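Long-range contacts in uricase (Arthrobacter globiformis, PDB 6OE8), which catalyses the oxidation of urate by oxygen to 5-hydroxyisourate and hydrogen peroxide, the first step of urate breakdown to (S)-allantoin: residues L177-S182 against K236-T241; R213-T218 against P317-I322; A245-M250 against G301-T306; A256-H261 against A305-C310. The protein carries 2 engineered substitutions. All coordinates share one frame; numbering follows the deposited sequence.

Interaction 1: residues L177-S182 against K236-T241; sequences LTVLKS and KAFAET
Phe238 projects from helix 223-240 between Val179 and Lys181 of strand 167-181. This is helix-on-sheet packing in the antiparallel tunnelling fold (T-fold) of uricase, and the two segments run nearly alongside each other, 23° apart. Strand 167-181 also pairs with a strand of the second subunit. The apolar part centres on the ring. Phe238 has CG anti to its own backbone N (chi1 179°), which directs the ring at the strand. Val179 CG2 lies over one face in a CH-pi contact, 3.6 Å from the centroid of the Phe238 ring. On the opposite side Lys181 CD lies over the face, toward the rim, and Lys181 CG is 3.7 Å from Phe238 CE2. The ring is thus flanked by two residues next-but-one on the strand. Shrinking Phe238 to an alanine would probably open a gap beside Val179 and leave the middle of the Lys181 chain without its ring support. The polar part lies at the end of the lysine. Its ammonium donates to the carbonyl of Gly184, just beyond the strand. It also makes two weak hydrogen bonds to carbonyls where the helix finishes: Lys181 NZ to Ala239 O at 3.4 Å and Lys181 NZ to Thr241 O at 2.8 Å.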
loop_
_atom_site.group_PDB
_atom_site.type_symbol
_atom_site.label_atom_id
_atom_site.label_comp_id
_atom_site.label_asym_id
_atom_site.label_seq_id
_atom_site.Cartn_x
_atom_site.Cartn_y
_atom_site.Cartn_z
ATOM N N LEU A 177 -7.769 -4.999 13.462
ATOM C CA LEU A 177 -7.621 -4.796 14.899
ATOM C C LEU A 177 -6.427 -5.607 15.380
ATOM O O LEU A 177 -6.531 -6.819 15.546
ATOM C CB LEU A 177 -8.891 -5.207 15.637
ATOM C CG LEU A 177 -8.868 -5.089 17.164
ATOM C CD1 LEU A 177 -8.615 -3.651 17.589
ATOM C CD2 LEU A 177 -10.184 -5.584 17.741
ATOM N N THR A 178 -5.322 -4.940 15.674
ATOM C CA THR A 178 -4.090 -5.643 16.010
ATOM C C THR A 178 -3.985 -5.791 17.523
ATOM O O THR A 178 -4.206 -4.831 18.271
ATOM C CB THR A 178 -2.868 -4.910 15.447
ATOM O OG1 THR A 178 -2.976 -4.825 14.018
ATOM C CG2 THR A 178 -1.571 -5.661 15.811
ATOM N N VAL A 179 -3.688 -7.007 17.970
ATOM C CA VAL A 179 -3.625 -7.309 19.390
ATOM C C VAL A 179 -2.355 -8.099 19.677
ATOM O O VAL A 179 -1.776 -8.747 18.800
ATOM C CB VAL A 179 -4.870 -8.090 19.869
ATOM C CG1 VAL A 179 -6.103 -7.186 19.855
ATOM C CG2 VAL A 179 -5.091 -9.287 18.989
ATOM N N LEU A 180 -1.943 -8.054 20.943
ATOM C CA LEU A 180 -0.669 -8.632 21.349
ATOM C C LEU A 180 -0.711 -8.978 22.824
ATOM O O LEU A 180 -1.148 -8.163 23.643
ATOM C CB LEU A 180 0.482 -7.661 21.076
ATOM C CG LEU A 180 1.914 -8.183 21.276
ATOM C CD1 LEU A 180 2.877 -7.507 20.294
ATOM C CD2 LEU A 180 2.362 -7.916 22.711
ATOM N N LYS A 181 -0.243 -10.174 23.151
ATOM C CA LYS A 181 0.054 -10.581 24.512
ATOM C C LYS A 181 1.560 -10.742 24.636
ATOM O O LYS A 181 2.186 -11.440 23.826
ATOM C CB LYS A 181 -0.638 -11.898 24.875
ATOM C CG LYS A 181 -2.146 -11.806 25.028
ATOM C CD LYS A 181 -2.718 -13.167 25.379
ATOM C CE LYS A 181 -2.338 -13.505 26.810
ATOM N NZ LYS A 181 -2.951 -14.767 27.290
ATOM N N SER A 182 2.130 -10.138 25.667
ATOM C CA SER A 182 3.570 -10.184 25.876
ATOM C C SER A 182 4.006 -11.405 26.677
ATOM O O SER A 182 5.206 -11.696 26.726
ATOM C CB SER A 182 4.038 -8.876 26.541
ATOM O OG SER A 182 3.473 -8.694 27.828
ATOM N N LYS A 236 -11.791 -9.848 24.874
ATOM C CA LYS A 236 -11.714 -10.486 26.185
ATOM C C LYS A 236 -11.147 -11.891 26.072
ATOM O O LYS A 236 -10.246 -12.272 26.828
ATOM C CB LYS A 236 -13.106 -10.519 26.826
ATOM C CG LYS A 236 -13.162 -11.124 28.228
ATOM C CD LYS A 236 -14.576 -11.035 28.808
ATOM C CE LYS A 236 -14.679 -11.743 30.161
ATOM N NZ LYS A 236 -13.864 -11.045 31.207
ATOM N N ALA A 237 -11.672 -12.685 25.135
ATOM C CA ALA A 237 -11.208 -14.060 24.992
ATOM C C ALA A 237 -9.760 -14.118 24.516
ATOM O O ALA A 237 -9.016 -15.023 24.910
ATOM C CB ALA A 237 -12.110 -14.827 24.027
ATOM N N PHE A 238 -9.340 -13.180 23.665
ATOM C CA PHE A 238 -7.934 -13.146 23.280
ATOM C C PHE A 238 -7.052 -12.881 24.490
ATOM O O PHE A 238 -6.065 -13.590 24.720
ATOM C CB PHE A 238 -7.678 -12.077 22.215
ATOM C CG PHE A 238 -6.229 -11.985 21.816
ATOM C CD1 PHE A 238 -5.674 -12.911 20.937
ATOM C CD2 PHE A 238 -5.406 -11.023 22.374
ATOM C CE1 PHE A 238 -4.328 -12.845 20.589
ATOM C CE2 PHE A 238 -4.065 -10.959 22.036
ATOM C CZ PHE A 238 -3.527 -11.879 21.139
ATOM N N ALA A 239 -7.407 -11.862 25.279
ATOM C CA ALA A 239 -6.547 -11.437 26.378
ATOM C C ALA A 239 -6.517 -12.453 27.515
ATOM O O ALA A 239 -5.464 -12.655 28.131
ATOM C CB ALA A 239 -7.007 -10.078 26.900
ATOM N N GLU A 240 -7.653 -13.104 27.810
ATOM C CA GLU A 240 -7.777 -13.901 29.027
ATOM C C GLU A 240 -7.538 -15.395 28.839
ATOM O O GLU A 240 -7.463 -16.121 29.841
ATOM C CB GLU A 240 -9.160 -13.705 29.656
ATOM C CG GLU A 240 -9.408 -12.307 30.169
ATOM C CD GLU A 240 -10.778 -12.158 30.810
ATOM O OE1 GLU A 240 -11.573 -13.114 30.762
ATOM O OE2 GLU A 240 -11.055 -11.081 31.366
ATOM N N THR A 241 -7.439 -15.882 27.608
ATOM C CA THR A 241 -7.141 -17.290 27.387
ATOM C C THR A 241 -5.646 -17.531 27.540
ATOM O O THR A 241 -4.831 -16.840 26.913
ATOM C CB THR A 241 -7.607 -17.732 25.998
ATOM O OG1 THR A 241 -9.023 -17.519 25.875
ATOM C CG2 THR A 241 -7.293 -19.211 25.774
#

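Interaction 2: residues R213-T218 against P317-I322; sequences RWRYNT and PIWSNI
Ile318, Trp319 and Ile322 meet Arg213 and Arg215 of strand 206-216. The segment 317-322 curls through helical backbone angles at 317-320, in the C-terminal part of the chain, after the last strand. It lies on one face of the antiparallel T-fold sheet, while Trp214, between the two arginines, points to the other face and packs on helix 223-240. Ile318 comes first. Its CG2 approaches Arg215 CD at 4.1 Å and also rests over a face of the Trp319 ring, near the rim. Trp319 fills the middle. The benzo end of its indole reaches the strand, with CH2 3.5 Å from Arg213 O and CZ2 3.9 Å from Arg215 CB. The Arg215 guanidinium stands almost perpendicular to the indole, the planes 80° apart. Glu266 joins the two: its OE2 accepts a hydrogen bond from Trp319 NE1 and forms a salt bridge with Arg215 NE. A leucine in place of Trp319 would probably leave Glu266 without its indole N-H mate and uncover the strand between the two arginines. Ile322 comes last. Arg213 keeps an extended chain (chi2 -178°) that slides past this isoleucine, and its NE donates a hydrogen bond to an oxygen of the C-terminal carboxylate of Cys326 of the third subunit. Ile322 O lies over a face of the Arg213 guanidinium, and Ile322 CG1 packs 3.7 Å from Arg213 CD.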
loop_
_atom_site.group_PDB
_atom_site.type_symbol
_atom_site.label_atom_id
_atom_site.label_comp_id
_atom_site.label_asym_id
_atom_site.label_seq_id
_atom_site.Cartn_x
_atom_site.Cartn_y
_atom_site.Cartn_z
ATOM N N ARG A 213 -15.547 -12.487 10.909
ATOM C CA ARG A 213 -16.805 -12.254 10.208
ATOM C C ARG A 213 -17.823 -13.259 10.719
ATOM O O ARG A 213 -17.527 -14.450 10.781
ATOM C CB ARG A 213 -16.641 -12.407 8.690
ATOM C CG ARG A 213 -15.828 -11.307 7.993
ATOM C CD ARG A 213 -15.782 -11.561 6.479
ATOM N NE ARG A 213 -14.874 -10.675 5.747
ATOM C CZ ARG A 213 -15.208 -9.540 5.138
ATOM N NH1 ARG A 213 -16.457 -9.110 5.137
ATOM N NH2 ARG A 213 -14.274 -8.837 4.506
ATOM N N TRP A 214 -19.015 -12.788 11.076
ATOM C CA TRP A 214 -20.037 -13.622 11.681
ATOM C C TRP A 214 -21.349 -13.457 10.927
ATOM O O TRP A 214 -21.725 -12.347 10.531
ATOM C CB TRP A 214 -20.203 -13.310 13.182
ATOM C CG TRP A 214 -20.498 -11.880 13.517
ATOM C CD1 TRP A 214 -21.733 -11.290 13.646
ATOM C CD2 TRP A 214 -19.531 -10.849 13.750
ATOM N NE1 TRP A 214 -21.582 -9.950 13.959
ATOM C CE2 TRP A 214 -20.241 -9.659 14.024
ATOM C CE3 TRP A 214 -18.127 -10.819 13.755
ATOM C CZ2 TRP A 214 -19.597 -8.450 14.301
ATOM C CZ3 TRP A 214 -17.485 -9.601 14.026
ATOM C CH2 TRP A 214 -18.225 -8.443 14.301
ATOM N N ARG A 215 -22.035 -14.579 10.722
ATOM C CA ARG A 215 -23.232 -14.609 9.894
ATOM C C ARG A 215 -24.475 -14.610 10.771
ATOM O O ARG A 215 -24.615 -15.460 11.658
ATOM C CB ARG A 215 -23.237 -15.833 8.975
ATOM C CG ARG A 215 -24.466 -15.911 8.071
ATOM C CD ARG A 215 -24.436 -17.125 7.128
ATOM N NE ARG A 215 -24.437 -18.414 7.827
ATOM C CZ ARG A 215 -25.530 -19.017 8.278
ATOM N NH1 ARG A 215 -26.722 -18.438 8.115
ATOM N NH2 ARG A 215 -25.435 -20.190 8.898
ATOM N N TYR A 216 -25.368 -13.657 10.526
ATOM C CA TYR A 216 -26.616 -13.616 11.268
ATOM C C TYR A 216 -27.625 -14.587 10.667
ATOM O O TYR A 216 -27.659 -14.808 9.454
ATOM C CB TYR A 216 -27.209 -12.204 11.274
ATOM C CG TYR A 216 -26.353 -11.186 11.987
ATOM C CD1 TYR A 216 -26.243 -11.201 13.368
ATOM C CD2 TYR A 216 -25.698 -10.177 11.285
ATOM C CE1 TYR A 216 -25.468 -10.274 14.037
ATOM C CE2 TYR A 216 -24.933 -9.234 11.947
ATOM C CZ TYR A 216 -24.823 -9.288 13.326
ATOM O OH TYR A 216 -24.060 -8.366 14.009
ATOM N N ASN A 217 -28.454 -15.162 11.531
ATOM C CA ASN A 217 -29.518 -16.057 11.087
ATOM C C ASN A 217 -30.847 -15.327 10.920
ATOM O O ASN A 217 -31.855 -15.958 10.586
ATOM C CB ASN A 217 -29.642 -17.254 12.035
ATOM C CG ASN A 217 -29.810 -16.850 13.472
ATOM O OD1 ASN A 217 -30.498 -15.882 13.785
ATOM N ND2 ASN A 217 -29.125 -17.556 14.358
ATOM N N THR A 218 -30.867 -14.027 11.202
ATOM C CA THR A 218 -32.027 -13.172 11.031
ATOM C C THR A 218 -31.543 -11.755 10.741
ATOM O O THR A 218 -30.428 -11.380 11.108
ATOM C CB THR A 218 -32.934 -13.170 12.265
ATOM O OG1 THR A 218 -34.048 -12.304 12.025
ATOM C CG2 THR A 218 -32.167 -12.685 13.495
ATOM N N PRO A 317 -23.861 -20.170 1.111
ATOM C CA PRO A 317 -23.254 -19.654 -0.127
ATOM C C PRO A 317 -22.543 -18.310 0.004
ATOM O O PRO A 317 -21.652 -18.035 -0.807
ATOM C CB PRO A 317 -24.458 -19.544 -1.076
ATOM C CG PRO A 317 -25.426 -20.558 -0.568
ATOM C CD PRO A 317 -25.275 -20.538 0.923
ATOM N N ILE A 318 -22.867 -17.486 1.003
ATOM C CA ILE A 318 -22.276 -16.150 1.074
ATOM C C ILE A 318 -20.764 -16.233 1.255
ATOM O O ILE A 318 -20.003 -15.469 0.627
ATOM C CB ILE A 318 -22.969 -15.346 2.203
ATOM C CG1 ILE A 318 -22.621 -13.846 2.141
ATOM C CG2 ILE A 318 -22.703 -15.964 3.581
ATOM C CD1 ILE A 318 -23.523 -12.991 3.021
ATOM N N TRP A 319 -20.298 -17.276 1.943
ATOM C CA TRP A 319 -18.871 -17.415 2.189
ATOM C C TRP A 319 -18.097 -17.686 0.914
ATOM O O TRP A 319 -16.877 -17.448 0.886
ATOM C CB TRP A 319 -18.593 -18.534 3.194
ATOM C CG TRP A 319 -19.204 -18.315 4.548
ATOM C CD1 TRP A 319 -20.209 -19.032 5.127
ATOM C CD2 TRP A 319 -18.888 -17.254 5.458
ATOM N NE1 TRP A 319 -20.503 -18.513 6.372
ATOM C CE2 TRP A 319 -19.709 -17.417 6.593
ATOM C CE3 TRP A 319 -17.975 -16.194 5.430
ATOM C CZ2 TRP A 319 -19.643 -16.561 7.690
ATOM C CZ3 TRP A 319 -17.906 -15.345 6.519
ATOM C CH2 TRP A 319 -18.741 -15.530 7.634
ATOM N N SER A 320 -18.773 -18.154 -0.140
ATOM C CA SER A 320 -18.039 -18.457 -1.359
ATOM C C SER A 320 -17.449 -17.202 -1.983
ATOM O O SER A 320 -16.439 -17.288 -2.686
ATOM C CB SER A 320 -18.933 -19.170 -2.363
ATOM O OG SER A 320 -19.336 -20.433 -1.848
ATOM N N ASN A 321 -18.064 -16.038 -1.776
ATOM C CA ASN A 321 -17.536 -14.825 -2.396
ATOM C C ASN A 321 -17.189 -13.750 -1.375
ATOM O O ASN A 321 -16.994 -12.583 -1.742
ATOM C CB ASN A 321 -18.477 -14.311 -3.483
ATOM C CG ASN A 321 -18.656 -15.330 -4.607
ATOM O OD1 ASN A 321 -17.707 -15.622 -5.347
ATOM N ND2 ASN A 321 -19.847 -15.910 -4.705
ATOM N N ILE A 322 -17.061 -14.136 -0.104
ATOM C CA ILE A 322 -16.924 -13.153 0.959
ATOM C C ILE A 322 -15.611 -12.386 0.820
ATOM O O ILE A 322 -15.558 -11.178 1.084
ATOM C CB ILE A 322 -17.047 -13.855 2.322
ATOM C CG1 ILE A 322 -17.324 -12.846 3.421
ATOM C CG2 ILE A 322 -15.816 -14.713 2.629
ATOM C CD1 ILE A 322 -18.726 -12.266 3.309
#

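Interaction 3: residues A245-M250 against G301-T306; sequences ALQQTM and GLIEAT
Ile303 is the bump of this contact. It rises from strand 300-309 into a hollow at the start of helix 246-260, walled by Leu246, Gln247 and Met250. Each branch has its own wall. CG1 meets the leucine, with Ile303 CG1 3.5 Å from Leu246 CD2. CG2 stands anti to the backbone N and turns to the other two residues. Ile303 CG2 is 3.5 Å from Gln247 CG, and the glutamine crosses it at about a right angle. The isoleucine therefore backs the stem and amide of Gln247, a residue seen to bind urate. Met250 fills the next step along the strand. Its chain bends at the end (chi3 53°), bringing CE into the notch between Ile303 and Ala305. The fit is tight: Met250 CE is 3.4 Å from Ala305 CB and 3.6 Å from Ile303 CG2. The contact is buried van der Waals packing, with the Gln247 amide at its margin. The axes of 246-250 and 301-306 cross at -36°. Around them, Met250 also touches Met269 and Leu271 of strand 264-278, the sheet neighbour of strand 300-309. Leu246 leans on Leu206 of strand 206-216, and on its other edge strand 300-309 pairs with an antiparallel strand of the third subunit.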
loop_
_atom_site.group_PDB
_atom_site.type_symbol
_atom_site.label_atom_id
_atom_site.label_comp_id
_atom_site.label_asym_id
_atom_site.label_seq_id
_atom_site.Cartn_x
_atom_site.Cartn_y
_atom_site.Cartn_z
ATOM N N ALA A 245 -1.974 -22.564 21.926
ATOM C CA ALA A 245 -1.919 -22.501 20.472
ATOM C C ALA A 245 -2.844 -21.380 20.028
ATOM O O ALA A 245 -3.880 -21.149 20.654
ATOM C CB ALA A 245 -2.338 -23.825 19.823
ATOM N N LEU A 246 -2.482 -20.707 18.930
ATOM C CA LEU A 246 -3.397 -19.716 18.370
ATOM C C LEU A 246 -4.712 -20.358 17.934
ATOM O O LEU A 246 -5.754 -19.693 17.944
ATOM C CB LEU A 246 -2.737 -18.972 17.208
ATOM C CG LEU A 246 -3.487 -17.778 16.591
ATOM C CD1 LEU A 246 -3.894 -16.734 17.637
ATOM C CD2 LEU A 246 -2.598 -17.118 15.537
ATOM N N GLN A 247 -4.688 -21.647 17.579
ATOM C CA GLN A 247 -5.934 -22.352 17.265
ATOM C C GLN A 247 -6.858 -22.357 18.474
ATOM O O GLN A 247 -8.067 -22.114 18.352
ATOM C CB GLN A 247 -5.632 -23.794 16.836
ATOM C CG GLN A 247 -5.055 -23.984 15.431
ATOM C CD GLN A 247 -3.534 -23.878 15.400
ATOM O OE1 GLN A 247 -2.930 -23.257 16.273
ATOM N NE2 GLN A 247 -2.912 -24.489 14.397
ATOM N N GLN A 248 -6.292 -22.583 19.661
ATOM C CA GLN A 248 -7.098 -22.650 20.875
ATOM C C GLN A 248 -7.650 -21.277 21.237
ATOM O O GLN A 248 -8.824 -21.144 21.600
ATOM C CB GLN A 248 -6.267 -23.195 22.036
ATOM C CG GLN A 248 -7.089 -23.407 23.302
ATOM C CD GLN A 248 -6.233 -23.724 24.498
ATOM O OE1 GLN A 248 -5.006 -23.662 24.427
ATOM N NE2 GLN A 248 -6.870 -24.072 25.610
ATOM N N THR A 249 -6.798 -20.248 21.188
ATOM C CA THR A 249 -7.253 -18.874 21.398
ATOM C C THR A 249 -8.407 -18.519 20.464
ATOM O O THR A 249 -9.419 -17.938 20.884
ATOM C CB THR A 249 -6.086 -17.905 21.178
ATOM O OG1 THR A 249 -5.043 -18.158 22.132
ATOM C CG2 THR A 249 -6.555 -16.476 21.277
ATOM N N MET A 250 -8.256 -18.842 19.179
ATOM C CA MET A 250 -9.286 -18.515 18.203
ATOM C C MET A 250 -10.580 -19.252 18.504
ATOM O O MET A 250 -11.678 -18.681 18.397
ATOM C CB MET A 250 -8.782 -18.862 16.806
ATOM C CG MET A 250 -9.819 -18.710 15.716
ATOM S SD MET A 250 -9.047 -18.748 14.094
ATOM C CE MET A 250 -8.120 -20.272 14.225
ATOM N N GLY A 301 2.509 -16.965 10.380
ATOM C CA GLY A 301 1.491 -17.995 10.522
ATOM C C GLY A 301 0.140 -17.469 10.077
ATOM O O GLY A 301 -0.125 -16.275 10.154
ATOM N N LEU A 302 -0.710 -18.351 9.549
ATOM C CA LEU A 302 -2.046 -17.922 9.123
ATOM C C LEU A 302 -3.000 -19.018 9.581
ATOM O O LEU A 302 -3.083 -20.071 8.943
ATOM C CB LEU A 302 -2.133 -17.680 7.619
ATOM C CG LEU A 302 -3.464 -17.073 7.152
ATOM C CD1 LEU A 302 -3.760 -15.759 7.888
ATOM C CD2 LEU A 302 -3.489 -16.839 5.636
ATOM N N ILE A 303 -3.645 -18.789 10.726
ATOM C CA ILE A 303 -4.518 -19.760 11.379
ATOM C C ILE A 303 -5.969 -19.351 11.127
ATOM O O ILE A 303 -6.380 -18.244 11.502
ATOM C CB ILE A 303 -4.202 -19.849 12.879
ATOM C CG1 ILE A 303 -2.685 -19.711 13.143
ATOM C CG2 ILE A 303 -4.692 -21.137 13.439
ATOM C CD1 ILE A 303 -1.774 -20.645 12.314
ATOM N N GLU A 304 -6.749 -20.224 10.474
ATOM C CA GLU A 304 -8.104 -19.863 10.074
ATOM C C GLU A 304 -9.110 -20.904 10.548
ATOM O O GLU A 304 -8.871 -22.111 10.419
ATOM C CB GLU A 304 -8.147 -19.653 8.555
ATOM C CG GLU A 304 -7.057 -18.641 8.094
ATOM C CD GLU A 304 -7.137 -18.240 6.620
ATOM O OE1 GLU A 304 -6.879 -19.109 5.758
ATOM O OE2 GLU A 304 -7.410 -17.047 6.331
ATOM N N ALA A 305 -10.226 -20.440 11.115
ATOM C CA ALA A 305 -11.209 -21.406 11.605
ATOM C C ALA A 305 -12.621 -20.851 11.600
ATOM O O ALA A 305 -12.844 -19.638 11.651
ATOM C CB ALA A 305 -10.887 -21.897 13.023
ATOM N N THR A 306 -13.570 -21.788 11.563
ATOM C CA THR A 306 -15.000 -21.528 11.675
ATOM C C THR A 306 -15.525 -22.136 12.972
ATOM O O THR A 306 -15.283 -23.314 13.249
ATOM C CB THR A 306 -15.760 -22.141 10.501
ATOM O OG1 THR A 306 -15.215 -21.682 9.257
ATOM C CG2 THR A 306 -17.228 -21.755 10.588
#

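Interaction 4: residues A256-H261 against A305-C310; sequences AVIETH and ATIQRC. Engineered in segment 305-310: Cys310 (natural residue Glu).
The Arg309 guanidinium lies with one face on Ile258, whose CG2 sits 3.7 Å above the plane, offset toward the rim. At its edge, near the plane, is the carbonyl of His261. Arg309 NH2 and His261 O are 2.9 Å apart, but the angle is too poor for a hydrogen bond. The imidazole of His261 leads away from the strand, with Val257 O at its edge; its nitrogens are held by Ser229 and Glu263. Arg309 reaches the helix because its chain leaves with CG anti to the backbone N (chi1 -171°) and then bends at chi3. Arg309 NH2 gives a weak, bent hydrogen bond to Ile258 O, 3.0 Å long at 128°. A water doubles this link: it donates to Ile258 O at 2.9 Å and accepts from Arg309 NH1 at 2.8 Å. Ile264 O is a further acceptor for the same NH2. The apolar part is slighter. Ile258 CG1 lies 4.3 Å from Ile307 CG2, on the joint of helix 246-260 with strand 300-309 of the T-fold sheet. Next to Arg309, the engineered Cys310 forms a disulfide with the likewise engineered Cys36 of the third subunit. Arg309 thus meets main-chain carbonyls, by one weak bond to Ile258 O and a bond to Ile264 O, near the C-terminal end of a helix, where the helix dipole would probably favour it, while the isoleucine supports its flat face.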
loop_
_atom_site.group_PDB
_atom_site.type_symbol
_atom_site.label_atom_id
_atom_site.label_comp_id
_atom_site.label_asym_id
_atom_site.label_seq_id
_atom_site.Cartn_x
_atom_site.Cartn_y
_atom_site.Cartn_z
ATOM N N ALA A 256 -16.930 -17.752 22.668
ATOM C CA ALA A 256 -17.494 -16.658 23.444
ATOM C C ALA A 256 -18.557 -15.926 22.641
ATOM O O ALA A 256 -19.580 -15.504 23.196
ATOM C CB ALA A 256 -16.395 -15.688 23.885
ATOM N N VAL A 257 -18.357 -15.797 21.323
ATOM C CA VAL A 257 -19.379 -15.119 20.523
ATOM C C VAL A 257 -20.650 -15.971 20.404
ATOM O O VAL A 257 -21.762 -15.495 20.672
ATOM C CB VAL A 257 -18.825 -14.744 19.139
ATOM C CG1 VAL A 257 -19.930 -14.163 18.275
ATOM C CG2 VAL A 257 -17.677 -13.742 19.289
ATOM N N ILE A 258 -20.508 -17.235 19.995
ATOM C CA ILE A 258 -21.680 -18.085 19.737
ATOM C C ILE A 258 -22.510 -18.296 21.002
ATOM O O ILE A 258 -23.749 -18.328 20.949
ATOM C CB ILE A 258 -21.252 -19.425 19.109
ATOM C CG1 ILE A 258 -20.501 -19.181 17.800
ATOM C CG2 ILE A 258 -22.468 -20.320 18.850
ATOM C CD1 ILE A 258 -21.307 -18.419 16.756
ATOM N N GLU A 259 -21.850 -18.471 22.150
ATOM C CA GLU A 259 -22.560 -18.711 23.405
ATOM C C GLU A 259 -23.430 -17.523 23.816
ATOM O O GLU A 259 -24.430 -17.701 24.522
ATOM C CB GLU A 259 -21.561 -19.044 24.515
ATOM C CG GLU A 259 -20.946 -20.421 24.405
ATOM C CD GLU A 259 -19.981 -20.719 25.542
ATOM O OE1 GLU A 259 -19.532 -19.759 26.205
ATOM O OE2 GLU A 259 -19.681 -21.914 25.773
ATOM N N THR A 260 -23.031 -16.302 23.454
ATOM C CA THR A 260 -23.725 -15.098 23.906
ATOM C C THR A 260 -24.734 -14.525 22.913
ATOM O O THR A 260 -25.585 -13.730 23.321
ATOM C CB THR A 260 -22.676 -14.008 24.216
ATOM O OG1 THR A 260 -21.625 -14.569 25.007
ATOM C CG2 THR A 260 -23.273 -12.822 24.977
ATOM N N HIS A 261 -24.780 -15.013 21.670
ATOM C CA HIS A 261 -25.578 -14.361 20.633
ATOM C C HIS A 261 -26.384 -15.380 19.849
ATOM O O HIS A 261 -25.896 -15.940 18.850
ATOM C CB HIS A 261 -24.684 -13.543 19.703
ATOM C CG HIS A 261 -24.121 -12.315 20.343
ATOM N ND1 HIS A 261 -24.859 -11.164 20.521
ATOM C CD2 HIS A 261 -22.902 -12.066 20.878
ATOM C CE1 HIS A 261 -24.114 -10.253 21.123
ATOM N NE2 HIS A 261 -22.923 -10.776 21.354
ATOM N N ALA A 305 -10.226 -20.440 11.115
ATOM C CA ALA A 305 -11.209 -21.406 11.605
ATOM C C ALA A 305 -12.621 -20.851 11.600
ATOM O O ALA A 305 -12.844 -19.638 11.651
ATOM C CB ALA A 305 -10.887 -21.897 13.023
ATOM N N THR A 306 -13.570 -21.788 11.563
ATOM C CA THR A 306 -15.000 -21.528 11.675
ATOM C C THR A 306 -15.525 -22.136 12.972
ATOM O O THR A 306 -15.283 -23.314 13.249
ATOM C CB THR A 306 -15.760 -22.141 10.501
ATOM O OG1 THR A 306 -15.215 -21.682 9.257
ATOM C CG2 THR A 306 -17.228 -21.755 10.588
ATOM N N ILE A 307 -16.200 -21.327 13.782
ATOM C CA ILE A 307 -16.844 -21.771 15.014
ATOM C C ILE A 307 -18.348 -21.631 14.800
ATOM O O ILE A 307 -18.841 -20.521 14.561
ATOM C CB ILE A 307 -16.387 -20.943 16.219
ATOM C CG1 ILE A 307 -14.850 -20.818 16.250
ATOM C CG2 ILE A 307 -16.937 -21.561 17.494
ATOM C CD1 ILE A 307 -14.137 -22.129 16.261
ATOM N N GLN A 308 -19.082 -22.747 14.878
ATOM C CA GLN A 308 -20.505 -22.743 14.561
ATOM C C GLN A 308 -21.346 -23.314 15.694
ATOM O O GLN A 308 -20.893 -24.151 16.478
ATOM C CB GLN A 308 -20.838 -23.600 13.320
ATOM C CG GLN A 308 -19.933 -23.422 12.129
ATOM C CD GLN A 308 -20.297 -24.366 10.998
ATOM O OE1 GLN A 308 -20.361 -25.582 11.183
ATOM N NE2 GLN A 308 -20.546 -23.807 9.817
ATOM N N ARG A 309 -22.591 -22.854 15.759
ATOM C CA ARG A 309 -23.547 -23.465 16.667
ATOM C C ARG A 309 -23.802 -24.886 16.184
ATOM O O ARG A 309 -23.988 -25.113 14.985
ATOM C CB ARG A 309 -24.835 -22.650 16.691
ATOM C CG ARG A 309 -25.842 -23.059 17.765
ATOM C CD ARG A 309 -27.025 -22.120 17.689
ATOM N NE ARG A 309 -26.555 -20.731 17.786
ATOM C CZ ARG A 309 -26.298 -20.096 18.922
ATOM N NH1 ARG A 309 -26.485 -20.714 20.077
ATOM N NH2 ARG A 309 -25.865 -18.842 18.895
ATOM N N CYS A 310 -23.745 -25.850 17.103
ATOM C CA CYS A 310 -24.001 -27.242 16.738
ATOM C C CYS A 310 -25.318 -27.360 15.988
ATOM O O CYS A 310 -26.346 -26.849 16.436
ATOM C CB CYS A 310 -24.056 -28.141 17.974
ATOM S SG CYS A 310 -22.531 -28.312 18.929
HETATM O O HOH W 1 -26.508 -18.465 21.755
#

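Overall arrangement
All four contacts are largely buried. Interactions 3 and 4 hold the same pair, helix 246-260 and strand 300-309, and share Ala305 and Thr306. Interaction 3 is mainly apolar, beside the urate site; interaction 4 is nearest to a surface contact in its chemistry, with a partly exposed arginine and a bridging water. Interaction 1 attaches the preceding helix, 223-240, to the same sheet. It meets interaction 3 where Phe238 packs on Thr249, so the two helices join side by side. Interaction 2 differs: a C-terminal loop segment covers the sheet on the face away from helix 223-240, through an indole and two arginines. Interactions 2, 3 and 4 adjoin the third subunit, whereas interaction 1 adjoins the second.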